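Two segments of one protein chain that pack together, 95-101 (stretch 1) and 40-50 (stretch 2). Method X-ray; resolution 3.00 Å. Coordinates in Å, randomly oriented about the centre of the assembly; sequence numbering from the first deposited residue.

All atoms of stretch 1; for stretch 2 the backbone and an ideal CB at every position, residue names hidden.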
# COMPACT_ATOMS: atom_id res chain seq x y z
N MET C 95 -10.13 30.42 -31.59
CA MET C 95 -11.51 30.00 -31.30
C MET C 95 -11.79 29.72 -29.82
O MET C 95 -11.13 28.88 -29.22
CB MET C 95 -11.84 28.74 -32.12
CG MET C 95 -11.96 28.92 -33.63
SD MET C 95 -13.11 30.23 -34.15
CE MET C 95 -13.87 29.45 -35.61
N ILE C 96 -12.81 30.37 -29.27
CA ILE C 96 -13.13 30.27 -27.84
C ILE C 96 -14.49 29.60 -27.53
O ILE C 96 -15.57 30.22 -27.67
CB ILE C 96 -12.91 31.65 -27.11
CG1 ILE C 96 -14.00 32.67 -27.45
CG2 ILE C 96 -11.53 32.24 -27.48
CD1 ILE C 96 -13.79 34.05 -26.88
N ASP C 97 -14.44 28.33 -27.11
CA ASP C 97 -15.64 27.50 -26.82
C ASP C 97 -16.34 27.86 -25.51
O ASP C 97 -16.01 28.89 -24.92
CB ASP C 97 -15.37 25.99 -26.99
CG ASP C 97 -14.24 25.47 -26.09
OD1 ASP C 97 -13.99 24.24 -26.00
OD2 ASP C 97 -13.60 26.32 -25.46
N ARG C 98 -17.32 27.06 -25.08
CA ARG C 98 -18.23 27.37 -23.94
C ARG C 98 -17.48 27.41 -22.60
O ARG C 98 -17.63 28.32 -21.77
CB ARG C 98 -19.39 26.35 -23.91
CG ARG C 98 -20.60 26.72 -23.01
CD ARG C 98 -21.68 27.53 -23.72
NE ARG C 98 -22.54 26.68 -24.55
CZ ARG C 98 -23.59 27.11 -25.25
NH1 ARG C 98 -23.92 28.40 -25.26
NH2 ARG C 98 -24.31 26.24 -25.96
N GLU C 99 -16.68 26.37 -22.39
CA GLU C 99 -15.61 26.44 -21.42
C GLU C 99 -14.53 27.24 -22.17
O GLU C 99 -14.38 27.07 -23.39
CB GLU C 99 -15.16 25.02 -21.06
CG GLU C 99 -14.09 24.91 -20.00
CD GLU C 99 -14.51 25.50 -18.67
OE1 GLU C 99 -15.43 24.93 -18.04
OE2 GLU C 99 -13.92 26.52 -18.26
N ASN C 100 -13.85 28.18 -21.50
CA ASN C 100 -12.85 29.04 -22.16
C ASN C 100 -11.59 28.31 -22.62
O ASN C 100 -10.59 28.21 -21.88
CB ASN C 100 -12.49 30.25 -21.30
CG ASN C 100 -13.20 31.50 -21.74
OD1 ASN C 100 -12.59 32.44 -22.26
ND2 ASN C 100 -14.52 31.51 -21.55
N ASN C 101 -11.67 27.77 -23.83
CA ASN C 101 -10.62 26.92 -24.39
C ASN C 101 -10.35 27.37 -25.83
O ASN C 101 -11.30 27.70 -26.55
CB ASN C 101 -11.05 25.45 -24.32
CG ASN C 101 -11.90 25.14 -23.08
OD1 ASN C 101 -11.45 25.29 -21.93
ND2 ASN C 101 -13.14 24.70 -23.31
N UNK C 40 -11.51 39.24 -16.74
CA UNK C 40 -12.40 38.08 -16.63
C UNK C 40 -11.99 36.91 -17.52
O UNK C 40 -12.06 35.77 -17.07
CB UNK C 40 -13.83 38.50 -16.98
N UNK C 41 -11.54 37.16 -18.77
CA UNK C 41 -10.91 36.14 -19.61
C UNK C 41 -9.91 35.19 -18.94
O UNK C 41 -9.49 34.21 -19.56
CB UNK C 41 -10.19 36.85 -20.76
N UNK C 42 -9.54 35.49 -17.70
CA UNK C 42 -8.92 34.55 -16.77
C UNK C 42 -9.67 33.20 -16.79
O UNK C 42 -9.07 32.15 -17.05
CB UNK C 42 -8.91 35.14 -15.36
N UNK C 43 -10.99 33.28 -16.56
CA UNK C 43 -11.90 32.14 -16.53
C UNK C 43 -13.17 32.28 -17.39
O UNK C 43 -13.25 31.64 -18.45
CB UNK C 43 -12.31 31.89 -15.08
N UNK C 44 -14.11 33.14 -16.98
CA UNK C 44 -15.47 33.20 -17.54
C UNK C 44 -15.56 33.36 -19.06
O UNK C 44 -14.60 33.81 -19.70
CB UNK C 44 -16.22 34.36 -16.89
N UNK C 45 -16.70 32.98 -19.64
CA UNK C 45 -16.91 33.10 -21.09
C UNK C 45 -16.99 34.57 -21.48
O UNK C 45 -17.86 35.29 -20.98
CB UNK C 45 -18.18 32.37 -21.52
N UNK C 46 -16.07 35.02 -22.35
CA UNK C 46 -16.10 36.42 -22.72
C UNK C 46 -17.48 36.78 -23.25
O UNK C 46 -18.14 37.61 -22.65
CB UNK C 46 -15.02 36.73 -23.76
N UNK C 47 -17.94 36.06 -24.28
CA UNK C 47 -19.18 36.38 -24.99
C UNK C 47 -20.43 36.43 -24.14
O UNK C 47 -20.43 35.97 -22.99
CB UNK C 47 -19.40 35.35 -26.10
N UNK C 48 -21.49 37.00 -24.69
CA UNK C 48 -22.66 37.33 -23.88
C UNK C 48 -23.49 36.09 -23.84
O UNK C 48 -23.53 35.38 -24.84
CB UNK C 48 -23.45 38.52 -24.43
N UNK C 49 -24.11 35.84 -22.69
CA UNK C 49 -24.96 34.66 -22.44
C UNK C 49 -26.40 35.05 -22.10
O UNK C 49 -26.64 35.72 -21.08
CB UNK C 49 -24.38 33.82 -21.30
N UNK C 50 -27.37 34.62 -22.94
CA UNK C 50 -28.76 35.04 -22.82
C UNK C 50 -29.53 34.49 -21.62
O UNK C 50 -29.18 33.43 -21.06
CB UNK C 50 -29.50 34.64 -24.10

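Position 40 has nothing of stretch 1 within 5.5 Å of its ideal CB, so this contact sets no preference there; it is Lys 40, whose O accepts a backbone hydrogen bond from N of residue 43 at 2.8 Å. Position 41 points sideways, its ideal CB 5.2 Å from Asn 100 OD1. Phi of -42° suits a proline without demanding one, and the residue is Pro 41, a marginal neighbour. Position 42 points away and tolerates most side chains; it is Thr 42.

At position 43 the CB again points away, while the backbone O comes to 3.3 Å from Asn 100 CB. The contact is made by main chain, so a long polar chain would fit as well as a small one. Lys 43 is deposited, and its side chain stays 6.3 Å or more from stretch 1. Position 44 repeats the pattern: the CB is directed away, and the O lies 3.0 Å from Asn 100 ND2, at an angle too poor for a hydrogen bond. The residue is Thr 44.

Position 45 is the nearest in register, its CA 5.8 Å from that of Asn 100. The ideal CB points sideways, 3.8 Å from Asn 100 ND2 and 4.1 Å from Arg 98 O. A side chain reaching on from here could meet the carbonyls of 96 to 98; a flat ring or a long aliphatic chain would suit, as might a donor. Phe 45 takes the place with chi1 t (-176°), which brings its ring to the strand end and the turn after it. CE1 lies 3.3 Å from Asp 97 O and 3.5 Å from Ile 96 O, the latter at the ring edge; CE1 is also 4.4 Å from Ile 96 CG1.

Position 46 points toward stretch 1, its ideal CB 4.3 Å from Ile 96 CD1 and 5.2 Å from Asn 100 OD1. A compact apolar group is favoured, and phi of -55° admits proline. Pro 46 sets CG 3.6 Å from Ile 96 CD1 and CD 3.2 Å from Asn 100 OD1, so its ring spans an apolar and a polar neighbour.

Positions 47 and 48 offer no such test, with no stretch 1 atom within 5.5 Å of either ideal CB; they are Gly 47 and Ser 48.

Position 49 points toward stretch 1, but its CB is still 6.6 Å from Arg 98 NH1, so only a longer side chain could reach the Arg 98 guanidinium. Glutamate, glutamine or methionine would be plausible; the residue is Gln 49, with chi1 and chi2 both m. Position 50 is out of reach, and phi of -71° is compatible with the deposited Pro 50.

Stretch 2 40-50: KPTKTFPGSQP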
# COMPACT_ATOMS: atom_id res chain seq x y z
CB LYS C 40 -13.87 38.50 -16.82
CG LYS C 40 -14.22 39.89 -16.24
CD LYS C 40 -15.15 39.93 -15.03
CE LYS C 40 -14.72 39.02 -13.86
NZ LYS C 40 -15.43 37.69 -13.91
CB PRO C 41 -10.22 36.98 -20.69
CG PRO C 41 -11.19 38.08 -20.91
CD PRO C 41 -12.00 38.28 -19.63
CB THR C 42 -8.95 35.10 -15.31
OG1 THR C 42 -10.19 35.81 -15.08
CG2 THR C 42 -7.77 36.05 -15.03
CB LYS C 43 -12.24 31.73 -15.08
CG LYS C 43 -13.21 32.64 -14.28
CD LYS C 43 -12.56 33.89 -13.68
CE LYS C 43 -13.47 34.51 -12.62
NZ LYS C 43 -12.72 35.35 -11.63
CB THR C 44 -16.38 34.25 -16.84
OG1 THR C 44 -15.65 35.48 -16.65
CG2 THR C 44 -16.89 33.72 -15.49
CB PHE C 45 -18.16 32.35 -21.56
CG PHE C 45 -18.35 32.38 -23.06
CD1 PHE C 45 -17.48 31.68 -23.91
CD2 PHE C 45 -19.46 33.05 -23.61
CE1 PHE C 45 -17.69 31.70 -25.31
CE2 PHE C 45 -19.68 33.07 -25.00
CZ PHE C 45 -18.78 32.43 -25.86
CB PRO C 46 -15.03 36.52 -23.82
CG PRO C 46 -14.11 35.40 -23.53
CD PRO C 46 -15.02 34.30 -23.10
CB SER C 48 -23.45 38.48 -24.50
OG SER C 48 -24.15 39.19 -23.50
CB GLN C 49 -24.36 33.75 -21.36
CG GLN C 49 -23.34 32.74 -21.86
CD GLN C 49 -23.95 31.49 -22.51
OE1 GLN C 49 -23.89 30.39 -21.95
NE2 GLN C 49 -24.52 31.66 -23.70
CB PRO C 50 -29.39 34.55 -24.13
CG PRO C 50 -28.59 33.36 -24.50
CD PRO C 50 -27.18 33.71 -24.08
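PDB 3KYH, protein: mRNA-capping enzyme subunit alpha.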